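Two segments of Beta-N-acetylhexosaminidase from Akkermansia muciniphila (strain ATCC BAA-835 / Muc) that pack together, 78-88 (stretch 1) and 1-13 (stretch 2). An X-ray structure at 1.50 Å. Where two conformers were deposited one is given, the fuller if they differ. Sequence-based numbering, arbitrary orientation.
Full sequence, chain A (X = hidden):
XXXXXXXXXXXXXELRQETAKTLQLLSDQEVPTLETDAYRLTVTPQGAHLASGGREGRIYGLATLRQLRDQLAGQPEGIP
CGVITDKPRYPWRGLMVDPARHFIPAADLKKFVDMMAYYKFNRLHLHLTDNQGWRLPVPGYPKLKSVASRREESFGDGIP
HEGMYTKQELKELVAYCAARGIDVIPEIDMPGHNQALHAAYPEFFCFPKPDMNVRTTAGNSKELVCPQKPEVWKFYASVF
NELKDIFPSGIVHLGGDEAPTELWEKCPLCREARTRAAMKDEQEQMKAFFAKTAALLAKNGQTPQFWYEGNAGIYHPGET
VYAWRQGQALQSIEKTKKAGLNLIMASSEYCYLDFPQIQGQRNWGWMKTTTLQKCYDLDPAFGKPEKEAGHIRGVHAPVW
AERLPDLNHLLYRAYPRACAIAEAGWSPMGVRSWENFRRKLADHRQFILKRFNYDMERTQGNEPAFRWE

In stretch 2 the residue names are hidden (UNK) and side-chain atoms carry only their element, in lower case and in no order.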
# COMPACT_ATOMS: atom_id res chain seq x y z
N GLY A 78 14.23 12.06 31.91
CA GLY A 78 15.13 12.09 30.77
C GLY A 78 15.22 10.74 30.08
O GLY A 78 14.73 9.71 30.57
N ILE A 79 15.87 10.75 28.93
CA ILE A 79 16.07 9.54 28.13
C ILE A 79 17.57 9.28 28.07
O ILE A 79 18.38 10.19 28.31
CB ILE A 79 15.44 9.66 26.73
CG1 ILE A 79 16.17 10.73 25.90
CG2 ILE A 79 13.94 9.93 26.82
CD1 ILE A 79 15.77 10.74 24.44
N PRO A 80 17.98 8.05 27.74
CA PRO A 80 19.42 7.78 27.63
C PRO A 80 20.04 8.56 26.49
O PRO A 80 19.40 8.84 25.47
CB PRO A 80 19.48 6.27 27.34
CG PRO A 80 18.14 5.74 27.63
CD PRO A 80 17.16 6.85 27.54
N CYS A 81 21.30 8.92 26.68
CA CYS A 81 22.12 9.38 25.57
C CYS A 81 22.57 8.18 24.75
O CYS A 81 22.48 7.02 25.19
CB CYS A 81 23.32 10.16 26.10
SG CYS A 81 22.85 11.74 26.83
N GLY A 82 23.05 8.44 23.54
CA GLY A 82 23.45 7.35 22.68
C GLY A 82 23.63 7.80 21.25
O GLY A 82 23.48 8.98 20.92
N VAL A 83 23.95 6.82 20.41
CA VAL A 83 24.13 7.03 18.97
C VAL A 83 23.25 6.03 18.23
O VAL A 83 23.33 4.83 18.49
CB VAL A 83 25.60 6.85 18.55
CG1 VAL A 83 25.77 7.17 17.07
CG2 VAL A 83 26.50 7.73 19.38
N ILE A 84 22.43 6.54 17.32
CA ILE A 84 21.57 5.73 16.47
C ILE A 84 22.10 5.85 15.06
O ILE A 84 22.21 6.96 14.52
CB ILE A 84 20.12 6.24 16.54
CG1 ILE A 84 19.57 6.15 17.97
CG2 ILE A 84 19.24 5.47 15.55
CD1 ILE A 84 18.37 7.07 18.21
N THR A 85 22.45 4.72 14.44
CA THR A 85 22.89 4.70 13.05
C THR A 85 21.92 3.80 12.30
O THR A 85 21.77 2.63 12.67
CB THR A 85 24.32 4.17 12.94
OG1 THR A 85 25.16 4.86 13.87
CG2 THR A 85 24.86 4.37 11.52
N ASP A 86 21.27 4.33 11.28
CA ASP A 86 20.05 3.69 10.81
C ASP A 86 19.91 3.83 9.30
O ASP A 86 20.21 4.88 8.72
CB ASP A 86 18.86 4.36 11.51
CG ASP A 86 17.64 3.47 11.61
OD1 ASP A 86 17.72 2.26 11.28
OD2 ASP A 86 16.60 4.00 12.04
N LYS A 87 19.40 2.76 8.67
CA LYS A 87 19.19 2.68 7.23
C LYS A 87 18.22 1.54 7.02
O LYS A 87 18.33 0.52 7.73
CB LYS A 87 20.53 2.38 6.52
CG LYS A 87 20.47 2.38 5.00
CD LYS A 87 21.81 1.94 4.39
CE LYS A 87 21.75 1.97 2.87
NZ LYS A 87 20.53 1.25 2.34
N PRO A 88 17.27 1.65 6.10
CA PRO A 88 16.25 0.60 5.96
C PRO A 88 16.75 -0.66 5.27
O PRO A 88 17.54 -0.62 4.32
CB PRO A 88 15.18 1.26 5.10
CG PRO A 88 15.92 2.30 4.31
CD PRO A 88 16.95 2.83 5.28
N UNK A 1 17.60 -2.27 31.35
CA UNK A 1 17.87 -0.87 31.69
C UNK A 1 17.16 0.08 30.72
O UNK A 1 16.29 -0.35 29.96
o UNK A 1 19.61 0.77 32.15
c UNK A 1 20.03 -0.82 30.38
c UNK A 1 19.39 -0.58 31.74
N UNK A 2 17.52 1.36 30.75
CA UNK A 2 16.80 2.37 29.99
C UNK A 2 17.07 2.23 28.49
O UNK A 2 18.22 2.10 28.07
c UNK A 2 17.19 3.76 30.46
N UNK A 3 16.00 2.29 27.69
CA UNK A 3 16.07 2.07 26.26
C UNK A 3 15.23 3.12 25.55
O UNK A 3 14.44 3.84 26.18
c UNK A 3 16.24 -0.49 26.47
n UNK A 3 14.59 -2.21 26.90
c UNK A 3 15.58 -1.80 26.11
c UNK A 3 15.50 0.70 25.88
o UNK A 3 15.95 -2.44 25.13
N UNK A 4 15.39 3.21 24.24
CA UNK A 4 14.49 3.97 23.39
C UNK A 4 13.32 3.10 22.95
O UNK A 4 13.39 1.86 22.99
o UNK A 4 19.68 7.85 23.02
c UNK A 4 18.62 6.11 21.79
c UNK A 4 17.48 7.13 23.63
c UNK A 4 16.40 6.30 23.41
c UNK A 4 16.41 5.36 22.38
c UNK A 4 17.54 5.28 21.58
c UNK A 4 15.22 4.46 22.13
c UNK A 4 18.59 7.03 22.81
N UNK A 5 12.25 3.76 22.53
CA UNK A 5 11.09 3.06 21.99
C UNK A 5 10.80 3.53 20.58
O UNK A 5 9.72 4.08 20.31
c UNK A 5 9.88 3.25 22.90
o UNK A 5 10.09 2.58 24.12
N UNK A 6 11.74 3.32 19.67
CA UNK A 6 11.62 3.75 18.29
C UNK A 6 11.11 2.59 17.46
O UNK A 6 11.69 1.49 17.49
c UNK A 6 15.05 5.51 18.49
c UNK A 6 12.99 4.23 17.75
c UNK A 6 12.88 4.58 16.26
c UNK A 6 13.54 5.39 18.58
N UNK A 7 10.02 2.82 16.73
CA UNK A 7 9.51 1.87 15.75
C UNK A 7 9.55 2.57 14.39
O UNK A 7 8.95 3.64 14.24
c UNK A 7 6.59 0.50 17.94
c UNK A 7 7.59 0.44 14.96
c UNK A 7 8.02 0.73 17.43
c UNK A 7 8.08 1.40 16.05
N UNK A 8 10.21 2.00 13.38
CA UNK A 8 10.91 0.71 13.41
C UNK A 8 12.22 0.73 14.20
O UNK A 8 12.87 1.78 14.32
c UNK A 8 11.19 0.41 11.93
c UNK A 8 10.16 2.60 12.03
c UNK A 8 10.99 1.70 11.22
N UNK A 9 12.60 -0.43 14.72
CA UNK A 9 13.85 -0.54 15.47
C UNK A 9 15.01 -0.10 14.59
O UNK A 9 15.16 -0.59 13.46
o UNK A 9 14.02 -1.14 18.56
c UNK A 9 15.15 -1.47 18.15
o UNK A 9 16.20 -1.23 18.80
c UNK A 9 14.07 -1.99 15.91
c UNK A 9 15.29 -2.18 16.81
N UNK A 10 15.86 0.82 15.06
CA UNK A 10 17.02 1.23 14.26
C UNK A 10 18.00 0.08 14.05
O UNK A 10 18.11 -0.85 14.85
c UNK A 10 15.68 1.67 16.25
c UNK A 10 17.66 2.34 15.11
c UNK A 10 16.51 2.89 15.92
N UNK A 11 18.75 0.18 12.95
CA UNK A 11 19.71 -0.88 12.64
C UNK A 11 20.83 -0.96 13.67
O UNK A 11 21.36 -2.05 13.90
o UNK A 11 20.75 0.59 11.01
c UNK A 11 20.25 -0.71 11.22
N UNK A 12 21.21 0.16 14.29
CA UNK A 12 22.20 0.14 15.37
C UNK A 12 21.85 1.22 16.39
O UNK A 12 21.66 2.39 16.02
c UNK A 12 26.12 0.75 15.47
c UNK A 12 23.64 0.37 14.86
n UNK A 12 27.01 1.18 16.57
n UNK A 12 28.71 0.96 18.10
c UNK A 12 28.00 0.46 17.09
n UNK A 12 28.29 -0.76 16.62
c UNK A 12 24.70 0.40 15.98
N UNK A 13 21.75 0.82 17.65
CA UNK A 13 21.62 1.76 18.77
C UNK A 13 22.73 1.45 19.75
O UNK A 13 22.81 0.32 20.25
c UNK A 13 20.11 2.66 20.56
c UNK A 13 20.26 1.60 19.46
o UNK A 13 19.20 1.77 18.51
O HOH W 1 13.91 3.60 12.60
O HOH W 2 24.90 3.76 16.34

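Position 1 carries one carbon bearing one oxygen and one carbon, a forked hydroxyl side chain that reaches nothing on stretch 1; it is Thr-1. Position 2 has a single carbon, its CB, pointing toward stretch 1 and lying 3.6 Å from Pro-80 CG. One carbon and no more makes it Ala-2.

At position 3 three carbons run in a line, the last holding one oxygen and one nitrogen. That terminal amide identifies Gln-3, whose CB points away; its backbone N lies 4.1 Å from Pro-80 CG. Position 4 shows one carbon, then a ring of six carbons bearing an oxygen. The oxygen borne by the ring lies 2.7 Å from Pro-80 O, and a phenol is the group that fits: Tyr-4. Its OH donates a hydrogen bond to that carbonyl, which sits at the ring edge, near the ring plane. Ring carbons make apolar contacts, with CE1 4.1 Å from Ile-79 CD1 and 3.9 Å from Pro-80 CD, and CE2 3.7 Å from Ile-84 CD1. Gly-82 leaves room for the hydroxyl: an ideal CB there would stand 3.2 Å from Tyr-4 OH.

Position 5 has one carbon and one oxygen, out of reach of stretch 1: Ser-5. Position 6 has four carbons forked at the first, with one arm two carbons long, which defines Ile-6; its CD1 meets Ile-84 CD1 at 3.7 Å. The same fork at position 7, here without contact, gives Ile-7.

Three carbons close onto the backbone nitrogen at position 8, so this is Pro-8, preceded by a cis peptide bond. Its carbonyl is linked to Asp-86 through water 1, which donates to Pro-8 O at 2.7 Å and to Asp-86 OD2 at 2.8 Å. Position 9 has three carbons, the third carrying two oxygens, a carboxylate whose CB points away: Glu-9. Another closed three-carbon ring at position 10 marks Pro-10, with CB 3.5 Å from Ile-84 CG2.

Position 11 has one carbon and one oxygen, the oxygen 2.8 Å from Thr-85 O. It is Ser-11, whose OG donates to that carbonyl, while its N donates to Asp-86 OD1 at 2.9 Å with an angle of 156°. Position 12 has three carbons, a nitrogen, and a carbon carrying two more nitrogens; this guanidinium names Arg-12. Its CB lies 4.3 Å from Thr-85 CB, on the same sheet face. Position 13 repeats the forked pattern of one oxygen and one carbon: Thr-13, with CG2 4.4 Å from Ile-84 CG1.

The contact buries 643 Å² in total and combines two modes. Around Tyr-4, apolar contacts with Ile-79, Pro-80 and Ile-84 accompany a hydroxyl hydrogen bond to Pro-80 O. Farther along, an antiparallel pairing takes over: Thr-85 N donates to Arg-12 O at 2.9 Å and 159°, whereas the return bond from Arg-12 N to Thr-85 O, at 3.0 Å and 127°, is weak. Ser-11 OG reinforces that end by sharing the Thr-85 carbonyl.

Stretch 2 (1-13) TAQYSIIPEPSRT
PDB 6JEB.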